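Peptidyl-prolyl cis-trans isomerase (Hirschia baltica, PDB 5EX2) probably catalyses the cis-trans isomerisation of peptide bonds preceding proline, acting as a periplasmic folding helper of the cyclophilin family. Local coordinates at residues A[26-31]-A[35-40]; A[21-26]-A[50-55]; A[171-176]-A[189-194]; A[149-152]-A[156-159]. All coordinates share one frame; numbering follows the deposited sequence. Where two conformers were deposited one is given.

Contact 1: A[26-31]-A[35-40]; sequences VIFETT and VYIELA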
loop_
_atom_site.group_PDB
_atom_site.type_symbol
_atom_site.label_atom_id
_atom_site.label_comp_id
_atom_site.label_asym_id
_atom_site.label_seq_id
_atom_site.Cartn_x
_atom_site.Cartn_y
_atom_site.Cartn_z
ATOM N N VAL A 26 -3.932 8.522 -3.547
ATOM C CA VAL A 26 -4.838 8.223 -4.640
ATOM C C VAL A 26 -6.198 7.866 -4.079
ATOM O O VAL A 26 -6.307 7.118 -3.110
ATOM C CB VAL A 26 -4.328 7.034 -5.477
ATOM C CG1 VAL A 26 -5.085 6.932 -6.796
ATOM C CG2 VAL A 26 -2.817 7.126 -5.695
ATOM N N ILE A 27 -7.242 8.397 -4.703
ATOM C CA ILE A 27 -8.605 8.053 -4.345
ATOM C C ILE A 27 -9.158 7.068 -5.373
ATOM O O ILE A 27 -9.281 7.411 -6.528
ATOM C CB ILE A 27 -9.513 9.280 -4.295
ATOM C CG1 ILE A 27 -8.849 10.422 -3.512
ATOM C CG2 ILE A 27 -10.844 8.901 -3.674
ATOM C CD1 ILE A 27 -9.673 11.674 -3.478
ATOM N N PHE A 28 -9.446 5.847 -4.920
ATOM C CA PHE A 28 -10.158 4.863 -5.727
ATOM C C PHE A 28 -11.607 4.833 -5.280
ATOM O O PHE A 28 -11.909 4.312 -4.211
ATOM C CB PHE A 28 -9.544 3.461 -5.560
ATOM C CG PHE A 28 -8.350 3.169 -6.443
ATOM C CD1 PHE A 28 -7.692 4.169 -7.138
ATOM C CD2 PHE A 28 -7.874 1.865 -6.548
ATOM C CE1 PHE A 28 -6.604 3.870 -7.949
ATOM C CE2 PHE A 28 -6.793 1.571 -7.351
ATOM C CZ PHE A 28 -6.155 2.571 -8.044
ATOM N N GLU A 29 -12.512 5.378 -6.078
ATOM C CA GLU A 29 -13.927 5.251 -5.784
ATOM C C GLU A 29 -14.469 4.003 -6.434
ATOM O O GLU A 29 -14.363 3.863 -7.646
ATOM C CB GLU A 29 -14.695 6.457 -6.301
ATOM C CG GLU A 29 -14.576 7.683 -5.414
ATOM C CD GLU A 29 -15.349 7.522 -4.110
ATOM O OE1 GLU A 29 -15.940 6.436 -3.880
ATOM O OE2 GLU A 29 -15.365 8.483 -3.311
ATOM N N THR A 30 -15.015 3.091 -5.636
ATOM C CA THR A 30 -15.532 1.832 -6.149
ATOM C C THR A 30 -17.024 1.748 -5.872
ATOM O O THR A 30 -17.579 2.535 -5.083
ATOM C CB THR A 30 -14.846 0.591 -5.516
ATOM O OG1 THR A 30 -15.464 0.298 -4.255
ATOM C CG2 THR A 30 -13.353 0.793 -5.339
ATOM N N THR A 31 -17.675 0.767 -6.489
ATOM C CA THR A 31 -19.074 0.553 -6.261
ATOM C C THR A 31 -19.371 -0.038 -4.883
ATOM O O THR A 31 -20.523 -0.273 -4.560
ATOM C CB THR A 31 -19.682 -0.326 -7.377
ATOM O OG1 THR A 31 -18.819 -1.439 -7.633
ATOM C CG2 THR A 31 -19.836 0.481 -8.656
ATOM N N VAL A 35 -11.622 3.889 -1.431
ATOM C CA VAL A 35 -10.359 3.351 -0.989
ATOM C C VAL A 35 -9.322 4.458 -1.188
ATOM O O VAL A 35 -9.157 4.969 -2.294
ATOM C CB VAL A 35 -9.961 2.080 -1.778
ATOM C CG1 VAL A 35 -8.653 1.523 -1.267
ATOM C CG2 VAL A 35 -11.068 1.016 -1.703
ATOM N N TYR A 36 -8.662 4.850 -0.106
ATOM C CA TYR A 36 -7.580 5.817 -0.171
ATOM C C TYR A 36 -6.267 5.062 -0.097
ATOM O O TYR A 36 -6.019 4.366 0.883
ATOM C CB TYR A 36 -7.676 6.835 0.975
ATOM C CG TYR A 36 -8.903 7.720 0.914
ATOM C CD1 TYR A 36 -8.948 8.810 0.077
ATOM C CD2 TYR A 36 -10.001 7.465 1.721
ATOM C CE1 TYR A 36 -10.067 9.619 0.032
ATOM C CE2 TYR A 36 -11.113 8.270 1.688
ATOM C CZ TYR A 36 -11.137 9.332 0.840
ATOM O OH TYR A 36 -12.261 10.129 0.825
ATOM N N ILE A 37 -5.435 5.209 -1.121
ATOM C CA ILE A 37 -4.179 4.474 -1.200
ATOM C C ILE A 37 -3.010 5.444 -1.079
ATOM O O ILE A 37 -2.956 6.451 -1.796
ATOM C CB ILE A 37 -4.074 3.709 -2.526
ATOM C CG1 ILE A 37 -5.171 2.653 -2.591
ATOM C CG2 ILE A 37 -2.691 3.060 -2.671
ATOM C CD1 ILE A 37 -5.365 2.046 -3.962
ATOM N N GLU A 38 -2.080 5.153 -0.176
ATOM C CA GLU A 38 -0.815 5.874 -0.143
ATOM C C GLU A 38 0.213 5.117 -0.974
ATOM O O GLU A 38 0.472 3.938 -0.754
ATOM C CB GLU A 38 -0.274 6.094 1.285
ATOM C CG GLU A 38 0.921 7.040 1.252
ATOM C CD GLU A 38 1.581 7.308 2.590
ATOM O OE1 GLU A 38 1.216 6.685 3.604
ATOM O OE2 GLU A 38 2.491 8.163 2.597
ATOM N N LEU A 39 0.813 5.830 -1.913
ATOM C CA LEU A 39 1.898 5.309 -2.724
ATOM C C LEU A 39 3.193 5.276 -1.925
ATOM O O LEU A 39 3.429 6.134 -1.065
ATOM C CB LEU A 39 2.101 6.176 -3.954
ATOM C CG LEU A 39 0.852 6.372 -4.794
ATOM C CD1 LEU A 39 1.102 7.390 -5.904
ATOM C CD2 LEU A 39 0.386 5.028 -5.358
ATOM N N ALA A 40 4.055 4.311 -2.233
ATOM C CA ALA A 40 5.312 4.115 -1.526
ATOM C C ALA A 40 6.508 4.232 -2.473
ATOM O O ALA A 40 7.051 3.214 -2.918
ATOM C CB ALA A 40 5.312 2.758 -0.854
#
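Val26 O is gripped twice from the facing strand: Ile37 N donates to it over 2.9 Å in an almost straight bond (173°). Tyr36 CA, 3.5 Å from Val26 O, adds a CA-H...O contact. The return bond runs from Val26 N to Ile37 O. A second ring of two bonds joins Phe28 to Val35, with Phe28 N 2.8 Å from Val35 O, and between the two rings Ile27 and Tyr36 form the non-hydrogen-bonded pair of this antiparallel hairpin. Val26, Phe28, Val35 and Ile37 share one face of the sheet. Here Ile37 CD1 lies over a face of the Phe28 ring, 3.9 Å from its centroid, in a CH-pi contact displaced toward CD2 and CE2. It gets there because CG1 stands opposite the carbonyl carbon (chi1 -64°) and the chain then runs on extended. At the hairpin's far end Val26 CG2 meets Leu39 CD2 at 3.8 Å, the two side chains at about a right angle. Ile27 and Tyr36 occupy the other face and run alongside each other, with Ile27 CG1 3.8 Å from Tyr36 CE1. With an alanine at Ile27, CG1, CG2 and CD1 are all missing beside Tyr36 CE1, and the ring would probably be free to tilt into the gap. The hairpin supplies two adjacent strands of the cyclophilin barrel: strand 212-218 borders 25-30, strand 187-191 borders 33-39, and helix 45-57 packs against Leu39 through Val48.

Contact 2: A[21-26]-A[50-55]; sequences DPDNLV and QIRKVV
Arg52 NE donates to the backbone oxygen Asp23 O over 2.7 Å at 164°, and this short bond is the centre of the tightly gripped part of the contact. Arg52 NH2 reaches Asn24 OD1 at 2.9 Å, nearly in line with the amide C=O but bent at the hydrogen (133°), and makes a weak second bond to Asp23 O. Both acceptors lie at the guanidinium's edge, in its plane. Asp23 OD2 sits instead over one face, 3.3 Å from Arg52 NE. It stands well above the guanidinium plane, the carboxylate turned only 8° from it, and with no N-H pointing at the oxygen the salt bridge is one of charge alone. The extended Arg52 chain from CG to NE carries the group from helix 45-57 across to the loop. That loop is folded by an Asx turn, in which Asp21 OD1 accepts from Asp23 N at 2.9 Å. All three gripping residues are partly exposed. The looser part is the buried one: Val26 CG1 and Val55 CG2 meet at 4.0 Å, the two valines lying alongside each other and pointing opposite ways, while Met218 of strand 212-218 touches both. Asp23 OD1 has partners of its own in Ser220 OG and Arg56. The chemistry implies a guanidinium whose rotation is restrained by two in-plane acceptors, and a carboxylate that two arginines would probably keep ionised, tying the helix to the lead-in of strand 25-30.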
loop_
_atom_site.group_PDB
_atom_site.type_symbol
_atom_site.label_atom_id
_atom_site.label_comp_id
_atom_site.label_asym_id
_atom_site.label_seq_id
_atom_site.Cartn_x
_atom_site.Cartn_y
_atom_site.Cartn_z
ATOM N N ASP A 21 1.746 13.162 1.726
ATOM C CA ASP A 21 1.935 14.005 0.556
ATOM C C ASP A 21 0.768 13.811 -0.429
ATOM O O ASP A 21 0.471 12.683 -0.807
ATOM C CB ASP A 21 3.277 13.616 -0.083
ATOM C CG ASP A 21 3.688 14.497 -1.242
ATOM O OD1 ASP A 21 2.826 15.041 -1.957
ATOM O OD2 ASP A 21 4.915 14.603 -1.467
ATOM N N PRO A 22 0.094 14.897 -0.855
ATOM C CA PRO A 22 -1.009 14.683 -1.803
ATOM C C PRO A 22 -0.604 13.972 -3.099
ATOM O O PRO A 22 -1.453 13.300 -3.670
ATOM C CB PRO A 22 -1.496 16.111 -2.117
ATOM C CG PRO A 22 -1.012 16.954 -1.043
ATOM C CD PRO A 22 0.190 16.302 -0.418
ATOM N N ASP A 23 0.644 14.094 -3.541
ATOM C CA ASP A 23 1.072 13.398 -4.744
ATOM C C ASP A 23 1.336 11.911 -4.463
ATOM O O ASP A 23 1.615 11.158 -5.391
ATOM C CB ASP A 23 2.319 14.057 -5.344
ATOM C CG ASP A 23 2.408 13.863 -6.848
ATOM O OD1 ASP A 23 1.363 13.955 -7.532
ATOM O OD2 ASP A 23 3.513 13.612 -7.369
ATOM N N ASN A 24 1.274 11.494 -3.202
ATOM C CA ASN A 24 1.366 10.073 -2.866
ATOM C C ASN A 24 0.017 9.496 -2.457
ATOM O O ASN A 24 -0.043 8.413 -1.897
ATOM C CB ASN A 24 2.362 9.840 -1.723
ATOM C CG ASN A 24 3.782 10.141 -2.108
ATOM O OD1 ASN A 24 4.111 10.250 -3.276
ATOM N ND2 ASN A 24 4.641 10.284 -1.107
ATOM N N LEU A 25 -1.066 10.219 -2.721
ATOM C CA LEU A 25 -2.381 9.815 -2.241
ATOM C C LEU A 25 -3.355 9.707 -3.398
ATOM O O LEU A 25 -3.596 10.676 -4.106
ATOM C CB LEU A 25 -2.900 10.813 -1.205
ATOM C CG LEU A 25 -4.205 10.491 -0.479
ATOM C CD1 LEU A 25 -4.139 9.163 0.264
ATOM C CD2 LEU A 25 -4.525 11.626 0.500
ATOM N N VAL A 26 -3.932 8.522 -3.547
ATOM C CA VAL A 26 -4.838 8.223 -4.640
ATOM C C VAL A 26 -6.198 7.866 -4.079
ATOM O O VAL A 26 -6.307 7.118 -3.110
ATOM C CB VAL A 26 -4.328 7.034 -5.477
ATOM C CG1 VAL A 26 -5.085 6.932 -6.796
ATOM C CG2 VAL A 26 -2.817 7.126 -5.695
ATOM N N GLN A 50 4.269 4.794 -12.519
ATOM C CA GLN A 50 3.302 4.172 -13.425
ATOM C C GLN A 50 1.872 4.405 -12.972
ATOM O O GLN A 50 1.002 4.754 -13.774
ATOM C CB GLN A 50 3.582 2.681 -13.533
ATOM C CG GLN A 50 2.653 1.902 -14.462
ATOM C CD GLN A 50 3.051 1.973 -15.924
ATOM O OE1 GLN A 50 3.953 2.715 -16.308
ATOM N NE2 GLN A 50 2.388 1.168 -16.747
ATOM N N ILE A 51 1.600 4.217 -11.688
ATOM C CA ILE A 51 0.236 4.383 -11.192
ATOM C C ILE A 51 -0.213 5.831 -11.362
ATOM O O ILE A 51 -1.312 6.076 -11.830
ATOM C CB ILE A 51 0.111 3.943 -9.725
ATOM C CG1 ILE A 51 0.370 2.423 -9.602
ATOM C CG2 ILE A 51 -1.244 4.319 -9.153
ATOM C CD1 ILE A 51 -0.549 1.514 -10.426
ATOM N N ARG A 52 0.627 6.793 -11.011
ATOM C CA ARG A 52 0.250 8.191 -11.240
ATOM C C ARG A 52 -0.088 8.446 -12.702
ATOM O O ARG A 52 -1.083 9.103 -13.019
ATOM C CB ARG A 52 1.367 9.146 -10.826
ATOM C CG ARG A 52 1.658 9.180 -9.351
ATOM C CD ARG A 52 2.404 10.449 -8.977
ATOM N NE ARG A 52 2.952 10.347 -7.631
ATOM C CZ ARG A 52 4.207 10.022 -7.354
ATOM N NH1 ARG A 52 5.087 9.785 -8.322
ATOM N NH2 ARG A 52 4.587 9.949 -6.091
ATOM N N LYS A 53 0.747 7.933 -13.587
ATOM C CA LYS A 53 0.555 8.091 -15.014
ATOM C C LYS A 53 -0.774 7.494 -15.457
ATOM O O LYS A 53 -1.541 8.143 -16.160
ATOM C CB LYS A 53 1.724 7.437 -15.750
ATOM C CG LYS A 53 1.638 7.447 -17.258
ATOM C CD LYS A 53 2.841 6.719 -17.863
ATOM C CE LYS A 53 2.745 6.627 -19.382
ATOM N NZ LYS A 53 3.015 7.930 -20.047
ATOM N N VAL A 54 -1.056 6.256 -15.065
ATOM C CA VAL A 54 -2.291 5.611 -15.514
ATOM C C VAL A 54 -3.520 6.325 -14.933
ATOM O O VAL A 54 -4.495 6.579 -15.635
ATOM C CB VAL A 54 -2.293 4.107 -15.151
ATOM C CG1 VAL A 54 -3.595 3.446 -15.565
ATOM C CG2 VAL A 54 -1.129 3.407 -15.831
ATOM N N VAL A 55 -3.462 6.691 -13.663
ATOM C CA VAL A 55 -4.561 7.418 -13.048
ATOM C C VAL A 55 -4.865 8.667 -13.868
ATOM O O VAL A 55 -6.021 8.937 -14.200
ATOM C CB VAL A 55 -4.238 7.793 -11.567
ATOM C CG1 VAL A 55 -5.240 8.808 -11.022
ATOM C CG2 VAL A 55 -4.235 6.557 -10.698
#

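Contact 3: A[171-176]-A[189-194]; sequences FFLMRD and GRMLEG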
loop_
_atom_site.group_PDB
_atom_site.type_symbol
_atom_site.label_atom_id
_atom_site.label_comp_id
_atom_site.label_asym_id
_atom_site.label_seq_id
_atom_site.Cartn_x
_atom_site.Cartn_y
_atom_site.Cartn_z
ATOM N N PHE A 171 -3.901 -4.246 -11.033
ATOM C CA PHE A 171 -3.408 -4.150 -9.668
ATOM C C PHE A 171 -4.233 -5.057 -8.781
ATOM O O PHE A 171 -5.320 -5.499 -9.170
ATOM C CB PHE A 171 -3.517 -2.720 -9.154
ATOM C CG PHE A 171 -4.918 -2.225 -9.155
ATOM C CD1 PHE A 171 -5.447 -1.604 -10.265
ATOM C CD2 PHE A 171 -5.731 -2.450 -8.060
ATOM C CE1 PHE A 171 -6.771 -1.195 -10.278
ATOM C CE2 PHE A 171 -7.048 -2.048 -8.064
ATOM C CZ PHE A 171 -7.572 -1.422 -9.177
ATOM N N PHE A 172 -3.740 -5.399 -7.609
ATOM C CA PHE A 172 -4.626 -6.057 -6.680
ATOM C C PHE A 172 -4.533 -5.454 -5.293
ATOM O O PHE A 172 -3.484 -4.983 -4.824
ATOM C CB PHE A 172 -4.430 -7.565 -6.673
ATOM C CG PHE A 172 -3.041 -8.012 -6.473
ATOM C CD1 PHE A 172 -2.156 -8.057 -7.533
ATOM C CD2 PHE A 172 -2.631 -8.459 -5.238
ATOM C CE1 PHE A 172 -0.877 -8.518 -7.356
ATOM C CE2 PHE A 172 -1.355 -8.920 -5.055
ATOM C CZ PHE A 172 -0.471 -8.947 -6.116
ATOM N N LEU A 173 -5.697 -5.480 -4.671
ATOM C CA LEU A 173 -5.922 -4.991 -3.315
ATOM C C LEU A 173 -5.884 -6.174 -2.372
ATOM O O LEU A 173 -6.698 -7.099 -2.500
ATOM C CB LEU A 173 -7.275 -4.295 -3.207
ATOM C CG LEU A 173 -7.548 -3.207 -4.238
ATOM C CD1 LEU A 173 -8.957 -2.657 -4.028
ATOM C CD2 LEU A 173 -6.530 -2.074 -4.157
ATOM N N MET A 174 -4.928 -6.199 -1.455
ATOM C CA MET A 174 -4.794 -7.344 -0.566
ATOM C C MET A 174 -5.875 -7.370 0.493
ATOM O O MET A 174 -6.013 -6.443 1.278
ATOM C CB MET A 174 -3.425 -7.366 0.113
ATOM C CG MET A 174 -2.249 -7.488 -0.822
ATOM S SD MET A 174 -2.374 -8.875 -1.955
ATOM C CE MET A 174 -2.726 -10.210 -0.835
ATOM N N ARG A 175 -6.656 -8.431 0.495
ATOM C CA ARG A 175 -7.741 -8.608 1.454
ATOM C C ARG A 175 -7.296 -9.385 2.681
ATOM O O ARG A 175 -7.913 -9.280 3.736
ATOM C CB ARG A 175 -8.925 -9.317 0.801
ATOM C CG ARG A 175 -9.627 -8.466 -0.234
ATOM C CD ARG A 175 -10.531 -9.242 -1.157
ATOM N NE ARG A 175 -11.609 -10.031 -0.561
ATOM C CZ ARG A 175 -12.900 -9.938 -0.908
ATOM N NH1 ARG A 175 -13.338 -8.974 -1.724
ATOM N NH2 ARG A 175 -13.777 -10.784 -0.382
ATOM N N ASP A 176 -6.222 -10.162 2.551
ATOM C CA ASP A 176 -5.710 -10.995 3.639
ATOM C C ASP A 176 -4.233 -11.249 3.397
ATOM O O ASP A 176 -3.745 -11.187 2.258
ATOM C CB ASP A 176 -6.479 -12.313 3.737
ATOM C CG ASP A 176 -6.101 -13.116 4.969
ATOM O OD1 ASP A 176 -6.435 -12.675 6.086
ATOM O OD2 ASP A 176 -5.471 -14.188 4.825
ATOM N N GLY A 189 1.817 0.247 -2.722
ATOM C CA GLY A 189 1.001 1.144 -1.935
ATOM C C GLY A 189 0.269 0.430 -0.829
ATOM O O GLY A 189 0.416 -0.770 -0.643
ATOM N N ARG A 190 -0.505 1.202 -0.083
ATOM C CA ARG A 190 -1.245 0.693 1.041
ATOM C C ARG A 190 -2.564 1.428 1.190
ATOM O O ARG A 190 -2.594 2.633 1.037
ATOM C CB ARG A 190 -0.401 0.841 2.306
ATOM C CG ARG A 190 -1.027 0.242 3.490
ATOM C CD ARG A 190 -0.132 0.384 4.680
ATOM N NE ARG A 190 -0.074 1.728 5.243
ATOM C CZ ARG A 190 -0.972 2.217 6.084
ATOM N NH1 ARG A 190 -2.042 1.504 6.410
ATOM N NH2 ARG A 190 -0.797 3.419 6.609
ATOM N N MET A 191 -3.626 0.697 1.520
ATOM C CA MET A 191 -4.951 1.292 1.736
ATOM C C MET A 191 -5.027 1.901 3.118
ATOM O O MET A 191 -5.158 1.189 4.112
ATOM C CB MET A 191 -6.044 0.231 1.562
ATOM C CG MET A 191 -6.084 -0.350 0.152
ATOM S SD MET A 191 -7.367 -1.574 -0.106
ATOM C CE MET A 191 -6.511 -3.082 0.287
ATOM N N LEU A 192 -4.909 3.220 3.182
ATOM C CA LEU A 192 -5.047 3.949 4.434
ATOM C C LEU A 192 -6.432 3.775 5.027
ATOM O O LEU A 192 -6.604 3.600 6.236
ATOM C CB LEU A 192 -4.776 5.430 4.209
ATOM C CG LEU A 192 -3.426 5.801 3.614
ATOM C CD1 LEU A 192 -3.251 7.307 3.651
ATOM C CD2 LEU A 192 -2.286 5.125 4.366
ATOM N N GLU A 193 -7.422 3.845 4.145
ATOM C CA GLU A 193 -8.815 3.607 4.475
ATOM C C GLU A 193 -9.360 2.830 3.305
ATOM O O GLU A 193 -8.934 3.043 2.168
ATOM C CB GLU A 193 -9.592 4.910 4.709
ATOM C CG GLU A 193 -9.423 5.476 6.113
ATOM C CD GLU A 193 -10.311 6.686 6.399
ATOM O OE1 GLU A 193 -11.247 6.968 5.610
ATOM O OE2 GLU A 193 -10.076 7.358 7.428
ATOM N N GLY A 194 -10.261 1.905 3.585
ATOM C CA GLY A 194 -10.910 1.140 2.543
ATOM C C GLY A 194 -10.541 -0.330 2.457
ATOM O O GLY A 194 -10.996 -1.013 1.561
#
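Apolar contact carries nearly all of this meeting, and it comes from one side chain, Met191, laid across Leu173 at about a right angle. Its methyl CE touches Leu173 CB at 3.8 Å, while Met191 SD sits 4.1 Å from the same CB and 4.2 Å from Leu173 CD2. Met191 CG lies opposite its carbonyl carbon and the chain runs straight to SD, then bends sharply there (chi3 -91°), which turns CE back to the strand 171-174 backbone. With an alanine here the thioether is gone, and Leu173 CB and Met174 O are likely to lose their methyl cover, leaving a gap inside the barrel.

The one contact with a polar atom is a van der Waals touch: Met191 CE lies 3.5 Å from Met174 O, and no hydrogen bond links the two segments. The fold explains this. Strands 171-174 and 187-191 are not neighbours in the eight-stranded cyclophilin barrel; 155-158 lies between them and pairs with each, so the CA atoms of Leu173 and Met191 are 8.1 Å apart and side chains have to bridge the distance. Val156 of that middle strand touches both of them.

Further apolar neighbours close round the three residues. Phe65 of strand 63-69 packs on Leu173, Val35 of strand 33-39 on Met191, and the Met174 side chain leads away from Met191 to His151 and Leu181. Just past Met191, Leu192 and Glu193 together stand opposite Tyr36 as a classic beta bulge.

Contact 4: A[149-152]-A[156-159]; sequences MPHC and VSMA
Ser157 and His151 give up similar amounts of surface to each other, and one hydrogen bond joins them: His151 NE2 and Ser157 OG stand 2.9 Å apart. Either atom could be the donor. The hydroxyl arrives at the edge of the imidazole, close to the ring plane, at the nitrogen corner. The rest of the serine follows it in, with Ser157 CB 3.3 Å from His151 NE2 and 3.7 Å from His151 CD2, so the NE2-CD2 side of the ring is packed as well as bonded. Ser157 OG is placed there by a first torsion that sets it opposite the backbone N (chi1 -172°), on a CB that already points to the histidine.

His151 comes from a loop, as the central residue of an inverse gamma turn, closed by a weak bond from Cys152 N to Pro150 O at 2.9 Å, while its own N donates to Asp182 OD1. The other ring nitrogen, ND1, is hydrogen-bonded to a partner beyond the two segments. With both nitrogens engaged, the buried imidazole is probably fixed in its rotation. Cys152, next along, forms a disulfide with Cys254, which ties this loop to the C-terminal part of the chain.

Met149 stands close by without touching the strand, its side chain packing on Phe127 and Pro128 of strand 127-132. The His151 ring also touches Met174 of strand 171-174 and Ser187 of strand 187-191, the two strands that flank 155-158 in the barrel.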
loop_
_atom_site.group_PDB
_atom_site.type_symbol
_atom_site.label_atom_id
_atom_site.label_comp_id
_atom_site.label_asym_id
_atom_site.label_seq_id
_atom_site.Cartn_x
_atom_site.Cartn_y
_atom_site.Cartn_z
ATOM N N MET A 149 8.069 -4.904 0.795
ATOM C CA MET A 149 6.835 -4.664 1.500
ATOM C C MET A 149 5.982 -5.906 1.370
ATOM O O MET A 149 5.438 -6.173 0.288
ATOM C CB MET A 149 6.105 -3.447 0.941
ATOM C CG MET A 149 4.750 -3.234 1.577
ATOM S SD MET A 149 4.146 -1.543 1.404
ATOM C CE MET A 149 3.924 -1.409 -0.359
ATOM N N PRO A 150 5.861 -6.671 2.456
ATOM C CA PRO A 150 5.121 -7.930 2.354
ATOM C C PRO A 150 3.647 -7.713 2.112
ATOM O O PRO A 150 3.120 -6.652 2.426
ATOM C CB PRO A 150 5.355 -8.577 3.715
ATOM C CG PRO A 150 5.593 -7.447 4.627
ATOM C CD PRO A 150 6.383 -6.462 3.817
ATOM N N HIS A 151 3.002 -8.726 1.550
ATOM C CA HIS A 151 1.628 -8.603 1.130
ATOM C C HIS A 151 0.670 -8.864 2.299
ATOM O O HIS A 151 -0.093 -9.825 2.318
ATOM C CB HIS A 151 1.399 -9.532 -0.059
ATOM C CG HIS A 151 2.064 -9.045 -1.313
ATOM N ND1 HIS A 151 3.418 -9.128 -1.529
ATOM C CD2 HIS A 151 1.544 -8.443 -2.406
ATOM C CE1 HIS A 151 3.703 -8.597 -2.710
ATOM N NE2 HIS A 151 2.583 -8.171 -3.259
ATOM N N CYS A 152 0.723 -7.981 3.287
ATOM C CA CYS A 152 -0.246 -7.951 4.365
ATOM C C CYS A 152 -1.577 -7.474 3.808
ATOM O O CYS A 152 -1.604 -6.803 2.792
ATOM C CB CYS A 152 0.177 -6.983 5.491
ATOM S SG CYS A 152 1.740 -7.261 6.246
ATOM N N VAL A 156 -1.233 -2.901 -1.531
ATOM C CA VAL A 156 -1.668 -2.844 -2.916
ATOM C C VAL A 156 -0.476 -3.207 -3.793
ATOM O O VAL A 156 0.637 -2.739 -3.555
ATOM C CB VAL A 156 -2.226 -1.434 -3.254
ATOM C CG1 VAL A 156 -2.727 -1.358 -4.668
ATOM C CG2 VAL A 156 -3.343 -1.062 -2.285
ATOM N N SER A 157 -0.699 -4.043 -4.800
ATOM C CA SER A 157 0.392 -4.614 -5.568
ATOM C C SER A 157 0.026 -4.725 -7.037
ATOM O O SER A 157 -1.077 -4.392 -7.422
ATOM C CB SER A 157 0.751 -5.964 -4.968
ATOM O OG SER A 157 1.915 -6.485 -5.549
ATOM N N MET A 158 0.987 -5.120 -7.852
ATOM C CA MET A 158 0.820 -5.128 -9.287
ATOM C C MET A 158 0.616 -6.530 -9.827
ATOM O O MET A 158 1.409 -7.413 -9.567
ATOM C CB MET A 158 2.036 -4.500 -9.960
ATOM C CG MET A 158 1.697 -3.809 -11.245
ATOM S SD MET A 158 0.844 -2.259 -10.918
ATOM C CE MET A 158 0.260 -1.859 -12.556
ATOM N N ALA A 159 -0.455 -6.730 -10.577
ATOM C CA ALA A 159 -0.679 -8.003 -11.218
ATOM C C ALA A 159 0.343 -8.214 -12.312
ATOM O O ALA A 159 0.861 -7.266 -12.891
ATOM C CB ALA A 159 -2.065 -8.069 -11.801
#

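In the fold
All four contacts reach the same closed barrel. Contacts 1 and 2 share Val26 and have centres about 9 Å apart; between them Leu39 N probably bonds to Asn24 O at 2.7 Å. Contact 1 passes into contact 3, about 8 Å between centres, where Val35 CG1 packs on Met191 CG at 3.5 Å. Contacts 3 and 4, also about 8 Å apart, meet through probable backbone bonds such as Gly189 O to Val156 N, 2.8 Å. None of the four lies at the magnesium site of Gln115, Gln133 and Glu135. The Met174 side chain of contact 3 is about 9 Å from a bound magnesium ion.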